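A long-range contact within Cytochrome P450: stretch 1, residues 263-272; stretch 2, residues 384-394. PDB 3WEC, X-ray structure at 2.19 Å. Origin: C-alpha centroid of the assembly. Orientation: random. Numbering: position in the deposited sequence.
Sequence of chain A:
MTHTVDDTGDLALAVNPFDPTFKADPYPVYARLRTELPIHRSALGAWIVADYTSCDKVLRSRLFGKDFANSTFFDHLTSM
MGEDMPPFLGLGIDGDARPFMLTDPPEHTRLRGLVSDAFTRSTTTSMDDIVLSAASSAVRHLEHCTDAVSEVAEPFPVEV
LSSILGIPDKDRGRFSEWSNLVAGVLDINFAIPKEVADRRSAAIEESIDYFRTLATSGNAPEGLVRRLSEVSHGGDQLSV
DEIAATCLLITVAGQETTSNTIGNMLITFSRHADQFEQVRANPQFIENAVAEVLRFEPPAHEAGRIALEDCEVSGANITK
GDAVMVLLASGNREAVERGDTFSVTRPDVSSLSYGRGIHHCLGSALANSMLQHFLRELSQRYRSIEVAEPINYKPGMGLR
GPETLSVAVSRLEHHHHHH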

# COMPACT_ATOMS: atom_id res chain seq x y z
N GLY A 263 6.24 7.67 -7.27
CA GLY A 263 7.16 7.27 -8.35
C GLY A 263 6.46 6.89 -9.64
O GLY A 263 6.80 7.40 -10.71
N ASN A 264 5.47 6.01 -9.52
CA ASN A 264 4.59 5.61 -10.62
C ASN A 264 3.83 6.79 -11.25
O ASN A 264 3.64 6.80 -12.44
CB ASN A 264 3.59 4.56 -10.10
CG ASN A 264 4.22 3.20 -9.89
OD1 ASN A 264 5.37 2.91 -10.34
ND2 ASN A 264 3.49 2.35 -9.21
N MET A 265 3.39 7.75 -10.44
CA MET A 265 2.70 8.95 -10.96
C MET A 265 3.63 9.69 -11.90
O MET A 265 3.25 10.04 -13.03
CB MET A 265 2.28 9.89 -9.83
CG MET A 265 1.50 11.10 -10.34
SD MET A 265 1.06 12.20 -9.00
CE MET A 265 -0.41 11.41 -8.37
N LEU A 266 4.84 9.90 -11.42
CA LEU A 266 5.94 10.50 -12.18
C LEU A 266 6.23 9.81 -13.54
O LEU A 266 6.15 10.43 -14.60
CB LEU A 266 7.18 10.55 -11.27
CG LEU A 266 7.54 11.83 -10.50
CD1 LEU A 266 6.56 13.01 -10.66
CD2 LEU A 266 7.87 11.59 -9.05
N ILE A 267 6.51 8.50 -13.48
CA ILE A 267 6.71 7.66 -14.66
C ILE A 267 5.54 7.82 -15.64
O ILE A 267 5.75 7.91 -16.82
CB ILE A 267 6.84 6.16 -14.26
CG1 ILE A 267 8.00 5.97 -13.27
CG2 ILE A 267 6.97 5.25 -15.49
CD1 ILE A 267 8.01 4.65 -12.52
N THR A 268 4.31 7.82 -15.12
CA THR A 268 3.10 7.89 -15.98
C THR A 268 2.89 9.26 -16.67
O THR A 268 2.57 9.32 -17.86
CB THR A 268 1.86 7.46 -15.17
OG1 THR A 268 2.14 6.23 -14.51
CG2 THR A 268 0.63 7.28 -16.04
N PHE A 269 3.07 10.36 -15.96
CA PHE A 269 3.03 11.66 -16.65
C PHE A 269 4.23 11.94 -17.58
O PHE A 269 4.13 12.77 -18.48
CB PHE A 269 2.80 12.81 -15.66
CG PHE A 269 1.40 12.85 -15.09
CD1 PHE A 269 0.29 12.92 -15.92
CD2 PHE A 269 1.20 12.83 -13.72
CE1 PHE A 269 -0.99 12.95 -15.40
CE2 PHE A 269 -0.09 12.86 -13.20
CZ PHE A 269 -1.18 12.93 -14.04
N SER A 270 5.33 11.22 -17.40
CA SER A 270 6.48 11.28 -18.30
C SER A 270 6.10 10.58 -19.60
O SER A 270 6.36 11.08 -20.71
CB SER A 270 7.69 10.57 -17.68
OG SER A 270 8.87 10.74 -18.47
N ARG A 271 5.46 9.43 -19.46
CA ARG A 271 5.04 8.67 -20.61
C ARG A 271 3.83 9.26 -21.34
O ARG A 271 3.63 8.97 -22.51
CB ARG A 271 4.78 7.23 -20.18
CG ARG A 271 6.06 6.43 -20.03
CD ARG A 271 5.77 5.18 -19.24
NE ARG A 271 6.96 4.36 -19.06
CZ ARG A 271 6.99 3.24 -18.33
NH1 ARG A 271 5.89 2.81 -17.71
NH2 ARG A 271 8.11 2.57 -18.20
N HIS A 272 3.01 10.09 -20.67
CA HIS A 272 1.79 10.66 -21.30
C HIS A 272 1.68 12.15 -21.04
O HIS A 272 0.83 12.59 -20.25
CB HIS A 272 0.52 9.92 -20.83
CG HIS A 272 0.61 8.39 -20.93
ND1 HIS A 272 0.43 7.71 -22.09
CD2 HIS A 272 0.88 7.43 -19.96
CE1 HIS A 272 0.58 6.39 -21.87
NE2 HIS A 272 0.85 6.22 -20.56
N SER A 384 6.53 20.36 -17.61
CA SER A 384 6.81 19.01 -18.08
C SER A 384 7.60 18.22 -17.03
O SER A 384 8.33 18.80 -16.20
CB SER A 384 7.58 19.05 -19.40
OG SER A 384 8.92 19.43 -19.18
N ILE A 385 7.40 16.91 -17.04
CA ILE A 385 8.26 16.01 -16.28
C ILE A 385 8.65 14.86 -17.20
O ILE A 385 7.84 14.36 -17.98
CB ILE A 385 7.65 15.55 -14.91
CG1 ILE A 385 7.48 14.04 -14.82
CG2 ILE A 385 6.38 16.31 -14.54
CD1 ILE A 385 8.58 13.38 -14.01
N GLU A 386 9.91 14.48 -17.14
CA GLU A 386 10.38 13.31 -17.87
C GLU A 386 11.32 12.46 -17.03
O GLU A 386 12.29 12.96 -16.46
CB GLU A 386 11.03 13.73 -19.18
CG GLU A 386 11.93 14.94 -19.03
CD GLU A 386 11.84 15.89 -20.21
OE1 GLU A 386 12.47 15.60 -21.25
OE2 GLU A 386 11.17 16.95 -20.08
N VAL A 387 11.02 11.17 -16.96
CA VAL A 387 11.86 10.23 -16.23
C VAL A 387 12.75 9.45 -17.20
O VAL A 387 12.33 9.13 -18.32
CB VAL A 387 11.01 9.30 -15.33
CG1 VAL A 387 9.95 10.10 -14.57
CG2 VAL A 387 10.37 8.17 -16.12
N ALA A 388 13.97 9.15 -16.79
CA ALA A 388 14.87 8.41 -17.66
C ALA A 388 14.47 6.94 -17.70
O ALA A 388 14.25 6.32 -16.66
CB ALA A 388 16.32 8.59 -17.22
N GLU A 389 14.35 6.40 -18.92
CA GLU A 389 13.99 5.00 -19.18
C GLU A 389 15.29 4.23 -19.51
O GLU A 389 16.22 4.82 -20.08
CB GLU A 389 13.02 4.94 -20.37
CG GLU A 389 11.77 5.82 -20.27
CD GLU A 389 10.61 5.18 -19.50
OE1 GLU A 389 9.54 5.80 -19.42
OE2 GLU A 389 10.75 4.06 -18.98
N PRO A 390 15.37 2.91 -19.16
CA PRO A 390 14.33 2.09 -18.53
C PRO A 390 14.30 2.22 -17.03
O PRO A 390 15.27 2.65 -16.40
CB PRO A 390 14.74 0.67 -18.90
CG PRO A 390 16.22 0.73 -19.01
CD PRO A 390 16.54 2.10 -19.55
N ILE A 391 13.18 1.81 -16.44
CA ILE A 391 13.02 1.91 -15.02
C ILE A 391 13.31 0.58 -14.31
O ILE A 391 12.81 -0.48 -14.70
CB ILE A 391 11.61 2.43 -14.67
CG1 ILE A 391 11.46 3.85 -15.21
CG2 ILE A 391 11.41 2.43 -13.17
CD1 ILE A 391 10.09 4.12 -15.74
N ASN A 392 14.14 0.67 -13.26
CA ASN A 392 14.39 -0.41 -12.32
C ASN A 392 13.36 -0.38 -11.19
O ASN A 392 13.23 0.62 -10.49
CB ASN A 392 15.80 -0.28 -11.76
CG ASN A 392 16.87 -0.50 -12.82
OD1 ASN A 392 16.84 -1.50 -13.55
ND2 ASN A 392 17.83 0.42 -12.90
N TYR A 393 12.65 -1.49 -11.03
CA TYR A 393 11.62 -1.65 -10.03
C TYR A 393 12.13 -2.36 -8.77
O TYR A 393 13.01 -3.20 -8.85
CB TYR A 393 10.44 -2.41 -10.63
CG TYR A 393 9.68 -1.54 -11.57
CD1 TYR A 393 8.62 -0.76 -11.11
CD2 TYR A 393 10.01 -1.47 -12.93
CE1 TYR A 393 7.92 0.07 -11.97
CE2 TYR A 393 9.30 -0.65 -13.80
CZ TYR A 393 8.26 0.13 -13.30
OH TYR A 393 7.51 0.97 -14.11
N LYS A 394 11.58 -1.98 -7.62
CA LYS A 394 11.88 -2.62 -6.33
C LYS A 394 11.58 -4.13 -6.40
O LYS A 394 10.71 -4.57 -7.15
CB LYS A 394 11.11 -1.94 -5.19
CG LYS A 394 11.85 -0.75 -4.56
CD LYS A 394 11.00 0.09 -3.61
CE LYS A 394 11.96 0.82 -2.66
NZ LYS A 394 11.42 2.04 -1.96

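The most striking feature of this contact is a serine hydroxyl that takes a hydrogen bond from a strand amide where helix and strand come close. Ser-270, in the last turn of helix 263-271, points its CB toward the strand and accepts a hydrogen bond from the backbone: Val-387 N lies 2.7 Å from Ser-270 OG, with a nearly straight N-H...O angle of 162°. The strand amide thus finds an acceptor in a side chain. Serine suits the place because its hydroxyl sits one bond beyond CB and its small side chain is compatible with the close backbones; the CA atoms of Ser-270 and Glu-386 are 4.4 Å apart. A CA-H...O contact, Ser-270 CA to Ile-385 O at 3.4 Å, accompanies it.

The helix and strand 384-387 cross steeply, their directions 107° apart and their axes approaching to 6.6 Å. On the buried side of the contact, apolar side chains pack together. Leu-266 CD1, one turn earlier, meets Ile-385 CD1 at 3.9 Å, and Leu-266 CB lies 4.3 Å from Val-387 CG1. Val-387 points toward the helix; its CG1 is also 3.9 Å from Ile-267 N, while Val-387 CG2 lies 4.3 Å from Ile-267 CG1. Beyond the strand, Ile-391 continues the apolar surface, its CD1 packed tightly at 3.3 Å from Ile-267 CG2.

At the exposed margin, Arg-271 extends its long side chain to Glu-389 in a two-pronged salt bridge. Arg-271 NE donates to Glu-389 OE1 at 3.0 Å, and Arg-271 NH2 to Glu-389 OE2 at 3.1 Å; the paired N-H groups of the guanidinium match the two carboxylate oxygens, joining opposite charges.

Tyr-393 leaves its backbone sideways, but its long aromatic side chain spans from the loop to the helix, with Tyr-393 OH 4.0 Å from Ile-267 CD1. Asn-264 OD1 approaches the ring edge, 4.2 Å from Tyr-393 CE1, but this buried oxygen has no hydrogen-bonding partner in the model.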